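Local coordinates for Lmo2051 protein (Listeria monocytogenes, PDB 3I18) that is probably a membrane-bound, ATP-dependent serine protease of the peptidase S16 (Lon) family, represented here by its PDZ domain, at residues E32-A37 / I45-S50; I59-K62 / N67-A70. All blocks are in the same frame, centred on the assembly; numbering follows the deposited sequence.

Interaction 1: residues E32-A37 / I45-S50; sequences EIDGNA and IDYIHS
Y47 reaches from helix 41-49 to the turn that follows strand 29-33, where its hydroxyl gives a hydrogen bond to the carboxylate of D34. Y47 OH lies 2.5 Å from D34 OD1, a short bond, and OD1 accepts through its anti lone pair, the one facing away from OD2. OD1 sits at the ring edge, in the ring plane, while the carboxylate stands nearly upright to the ring, the two planes being 85° apart. D34 also uses its second oxygen: OD2 accepts from the backbone N of K58, so both oxygens are engaged and the rotation of the group is fixed.

I33 supplies the apolar half. With CG1 anti to the backbone N (chi1 -178°) and the chain extended beyond it, its CD1 is carried toward the helix, where it lies 4.0 Å from Y47 CD1, approaching the ring obliquely. I33 CD1 also meets I48 CG1 at 3.8 Å, the two isoleucines crossing at about a right angle; both are buried. D34 itself belongs to the type I' turn running from I33 to N36. The contact therefore packs a helix against a strand end and its tight turn; here a helix packs on the sheet of a PDZ domain.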
loop_
_atom_site.group_PDB
_atom_site.type_symbol
_atom_site.label_atom_id
_atom_site.label_comp_id
_atom_site.label_asym_id
_atom_site.label_seq_id
_atom_site.Cartn_x
_atom_site.Cartn_y
_atom_site.Cartn_z
ATOM N N GLU A 32 -1.777 4.881 6.721
ATOM C CA GLU A 32 -2.903 5.593 6.134
ATOM C C GLU A 32 -2.735 5.710 4.629
ATOM O O GLU A 32 -1.616 5.754 4.113
ATOM C CB GLU A 32 -3.045 6.995 6.742
ATOM C CG GLU A 32 -3.441 7.012 8.214
ATOM C CD GLU A 32 -3.877 8.386 8.703
ATOM O OE1 GLU A 32 -4.323 8.484 9.867
ATOM O OE2 GLU A 32 -3.778 9.366 7.938
ATOM N N ILE A 33 -3.860 5.724 3.932
ATOM C CA ILE A 33 -3.870 5.872 2.488
ATOM C C ILE A 33 -4.943 6.924 2.196
ATOM O O ILE A 33 -6.086 6.818 2.651
ATOM C CB ILE A 33 -4.169 4.517 1.785
ATOM C CG1 ILE A 33 -4.131 4.699 0.268
ATOM C CG2 ILE A 33 -5.515 3.958 2.238
ATOM C CD1 ILE A 33 -4.094 3.382 -0.499
ATOM N N ASP A 34 -4.544 7.959 1.464
ATOM C CA ASP A 34 -5.411 9.075 1.111
ATOM C C ASP A 34 -5.994 9.799 2.330
ATOM O O ASP A 34 -7.165 10.190 2.354
ATOM C CB ASP A 34 -6.505 8.617 0.137
ATOM C CG ASP A 34 -6.002 8.543 -1.300
ATOM O OD1 ASP A 34 -6.750 8.085 -2.192
ATOM O OD2 ASP A 34 -4.852 8.957 -1.556
ATOM N N GLY A 35 -5.140 9.974 3.338
ATOM C CA GLY A 35 -5.505 10.680 4.559
ATOM C C GLY A 35 -6.371 9.944 5.565
ATOM O O GLY A 35 -6.835 10.537 6.545
ATOM N N ASN A 36 -6.575 8.654 5.345
ATOM C CA ASN A 36 -7.416 7.876 6.238
ATOM C C ASN A 36 -6.796 6.554 6.678
ATOM O O ASN A 36 -6.068 5.910 5.923
ATOM C CB ASN A 36 -8.768 7.619 5.560
ATOM C CG ASN A 36 -9.562 8.900 5.335
ATOM O OD1 ASN A 36 -9.988 9.553 6.291
ATOM N ND2 ASN A 36 -9.754 9.268 4.071
ATOM N N ALA A 37 -7.076 6.170 7.918
ATOM C CA ALA A 37 -6.575 4.921 8.463
ATOM C C ALA A 37 -7.603 3.851 8.120
ATOM O O ALA A 37 -8.808 4.106 8.149
ATOM C CB ALA A 37 -6.418 5.031 9.983
ATOM N N ILE A 45 -7.109 -2.900 0.551
ATOM C CA ILE A 45 -7.140 -3.385 -0.825
ATOM C C ILE A 45 -8.400 -2.920 -1.540
ATOM O O ILE A 45 -8.331 -2.461 -2.679
ATOM C CB ILE A 45 -7.067 -4.924 -0.869
ATOM C CG1 ILE A 45 -5.752 -5.388 -0.239
ATOM C CG2 ILE A 45 -7.166 -5.414 -2.314
ATOM C CD1 ILE A 45 -5.715 -6.868 0.078
ATOM N N ASP A 46 -9.554 -3.041 -0.884
ATOM C CA ASP A 46 -10.809 -2.605 -1.502
ATOM C C ASP A 46 -10.699 -1.156 -1.951
ATOM O O ASP A 46 -11.147 -0.798 -3.037
ATOM C CB ASP A 46 -11.986 -2.698 -0.523
ATOM C CG ASP A 46 -12.419 -4.118 -0.249
ATOM O OD1 ASP A 46 -12.261 -4.982 -1.136
ATOM O OD2 ASP A 46 -12.941 -4.363 0.859
ATOM N N TYR A 47 -10.108 -0.323 -1.100
ATOM C CA TYR A 47 -9.973 1.087 -1.416
ATOM C C TYR A 47 -9.154 1.307 -2.677
ATOM O O TYR A 47 -9.563 2.065 -3.562
ATOM C CB TYR A 47 -9.345 1.839 -0.241
ATOM C CG TYR A 47 -9.239 3.315 -0.508
ATOM C CD1 TYR A 47 -8.064 3.869 -1.021
ATOM C CD2 TYR A 47 -10.340 4.151 -0.319
ATOM C CE1 TYR A 47 -7.995 5.218 -1.345
ATOM C CE2 TYR A 47 -10.281 5.502 -0.638
ATOM C CZ TYR A 47 -9.108 6.027 -1.153
ATOM O OH TYR A 47 -9.054 7.355 -1.505
ATOM N N ILE A 48 -8.009 0.636 -2.766
ATOM C CA ILE A 48 -7.142 0.766 -3.933
ATOM C C ILE A 48 -7.919 0.357 -5.182
ATOM O O ILE A 48 -7.884 1.053 -6.197
ATOM C CB ILE A 48 -5.875 -0.119 -3.783
ATOM C CG1 ILE A 48 -5.012 0.399 -2.619
ATOM C CG2 ILE A 48 -5.085 -0.108 -5.076
ATOM C CD1 ILE A 48 -3.913 -0.551 -2.189
ATOM N N HIS A 49 -8.643 -0.759 -5.092
ATOM C CA HIS A 49 -9.427 -1.251 -6.226
ATOM C C HIS A 49 -10.547 -0.302 -6.645
ATOM O O HIS A 49 -11.075 -0.421 -7.750
ATOM C CB HIS A 49 -10.035 -2.621 -5.919
ATOM C CG HIS A 49 -9.034 -3.732 -5.845
ATOM N ND1 HIS A 49 -9.401 -5.059 -5.802
ATOM C CD2 HIS A 49 -7.679 -3.717 -5.807
ATOM C CE1 HIS A 49 -8.319 -5.814 -5.743
ATOM N NE2 HIS A 49 -7.260 -5.024 -5.746
ATOM N N SER A 50 -10.918 0.630 -5.771
ATOM C CA SER A 50 -11.973 1.579 -6.100
ATOM C C SER A 50 -11.391 2.728 -6.909
ATOM O O SER A 50 -12.111 3.616 -7.370
ATOM C CB SER A 50 -12.642 2.118 -4.823
ATOM O OG SER A 50 -11.819 3.040 -4.120
#

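Interaction 2: residues I59-K62 / N67-A70; sequences INYK and NEQA
Y61 and E68 face each other as a hydrogen-bonded antiparallel pair, and both backbone N-H groups are used between them. Y61 N gives to E68 O at 3.0 Å, with the donor 40° above the carbonyl plane and hence not on a lone pair. The return bond, E68 N to Y61 O, is short at 2.6 Å and runs nearly along the C=O axis. I59 and A70 repeat the pattern: I59 N donates to A70 O at 2.8 Å, almost straight at 167°, and A70 N returns to I59 O at 3.0 Å within the carbonyl plane. Three of the four acceptors also receive a CA-H...O contact: I59 O from Q69 CA, E68 O from N60 CA, and Y61 O from N67 CA.

N60 and K62, in the non-hydrogen-bonded pairs with Q69 and N67, turn their backbone polar groups to the other neighbour: N60 and K62 bond to strand 29-33, and T31 OG1 adds a hydrogen bond to N60 O.

On the face carrying Y61, E68 and A70, chi1 of 63° sets the tyrosine CG between its backbone N and carbonyl carbon, which swings the ring across the neighbouring strand. E68 CB then lies over one ring face, 3.9 Å from the centroid, a CH-pi contact. V23, L24 and D28 also touch this tyrosine. Together the two strands form a β-hairpin within the antiparallel sheet of the PDZ domain.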
loop_
_atom_site.group_PDB
_atom_site.type_symbol
_atom_site.label_atom_id
_atom_site.label_comp_id
_atom_site.label_asym_id
_atom_site.label_seq_id
_atom_site.Cartn_x
_atom_site.Cartn_y
_atom_site.Cartn_z
ATOM N N ILE A 59 0.424 8.101 0.688
ATOM C CA ILE A 59 0.758 7.030 1.617
ATOM C C ILE A 59 1.552 7.507 2.827
ATOM O O ILE A 59 2.587 8.158 2.675
ATOM C CB ILE A 59 1.584 5.915 0.904
ATOM C CG1 ILE A 59 0.786 5.306 -0.253
ATOM C CG2 ILE A 59 1.946 4.818 1.894
ATOM C CD1 ILE A 59 -0.434 4.514 0.176
ATOM N N ASN A 60 1.049 7.213 4.027
ATOM C CA ASN A 60 1.766 7.554 5.255
ATOM C C ASN A 60 2.333 6.216 5.729
ATOM O O ASN A 60 1.592 5.242 5.885
ATOM C CB ASN A 60 0.834 8.127 6.341
ATOM C CG ASN A 60 0.371 9.546 6.044
ATOM O OD1 ASN A 60 -0.623 9.754 5.357
ATOM N ND2 ASN A 60 1.103 10.530 6.561
ATOM N N TYR A 61 3.640 6.161 5.939
ATOM C CA TYR A 61 4.280 4.917 6.354
ATOM C C TYR A 61 5.493 5.189 7.224
ATOM O O TYR A 61 6.028 6.292 7.229
ATOM C CB TYR A 61 4.733 4.126 5.120
ATOM C CG TYR A 61 5.788 4.838 4.292
ATOM C CD1 TYR A 61 5.443 5.869 3.419
ATOM C CD2 TYR A 61 7.135 4.506 4.413
ATOM C CE1 TYR A 61 6.419 6.554 2.689
ATOM C CE2 TYR A 61 8.113 5.185 3.692
ATOM C CZ TYR A 61 7.749 6.204 2.835
ATOM O OH TYR A 61 8.714 6.879 2.123
ATOM N N LYS A 62 5.929 4.172 7.957
ATOM C CA LYS A 62 7.098 4.307 8.805
ATOM C C LYS A 62 8.218 3.499 8.177
ATOM O O LYS A 62 8.028 2.334 7.827
ATOM C CB LYS A 62 6.800 3.792 10.218
ATOM C CG LYS A 62 6.278 2.373 10.243
ATOM C CD LYS A 62 5.913 1.915 11.645
ATOM C CE LYS A 62 7.136 1.762 12.530
ATOM N NZ LYS A 62 6.774 1.130 13.839
ATOM N N ASN A 67 8.397 8.372 10.537
ATOM C CA ASN A 67 7.101 8.389 9.870
ATOM C C ASN A 67 7.185 9.276 8.640
ATOM O O ASN A 67 7.289 10.498 8.746
ATOM C CB ASN A 67 6.029 8.912 10.827
ATOM C CG ASN A 67 5.727 7.935 11.945
ATOM O OD1 ASN A 67 5.093 8.289 12.940
ATOM N ND2 ASN A 67 6.168 6.695 11.781
ATOM N N GLU A 68 7.130 8.649 7.472
ATOM C CA GLU A 68 7.234 9.371 6.215
ATOM C C GLU A 68 5.885 9.502 5.510
ATOM O O GLU A 68 4.876 8.930 5.931
ATOM C CB GLU A 68 8.229 8.651 5.296
ATOM C CG GLU A 68 9.604 8.369 5.916
ATOM C CD GLU A 68 10.405 9.626 6.210
ATOM O OE1 GLU A 68 9.926 10.475 6.992
ATOM O OE2 GLU A 68 11.519 9.771 5.664
ATOM N N GLN A 69 5.881 10.268 4.428
ATOM C CA GLN A 69 4.675 10.475 3.645
ATOM C C GLN A 69 5.082 10.739 2.214
ATOM O O GLN A 69 6.028 11.479 1.954
ATOM C CB GLN A 69 3.893 11.672 4.173
ATOM C CG GLN A 69 2.541 11.845 3.509
ATOM C CD GLN A 69 1.844 13.112 3.945
ATOM O OE1 GLN A 69 2.253 14.214 3.577
ATOM N NE2 GLN A 69 0.794 12.968 4.744
ATOM N N ALA A 70 4.368 10.136 1.277
ATOM C CA ALA A 70 4.695 10.343 -0.122
ATOM C C ALA A 70 3.552 9.891 -1.003
ATOM O O ALA A 70 2.694 9.113 -0.586
ATOM C CB ALA A 70 5.964 9.578 -0.472
#

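In the fold
Strand 29-33 joins the two contacts: its end carries the 32-37 side of interaction 1, and it pairs in the sheet with strand 56-63, which supplies the 59-62 side of interaction 2. The centres lie 14 Å apart, yet their edges meet. E32 O is 3.0 Å from N60 N, a probable hydrogen bond, and I33 CG1 packs on I59 CD1 at 3.7 Å, so that I33 touches both the helix and the neighbouring strand. Along the chain the contacts follow in series, helix 41-49 leading into strand 56-63. Interaction 1 thus adds the helix to the sheet, and interaction 2 joins two neighbouring strands inside that sheet, all within one PDZ domain.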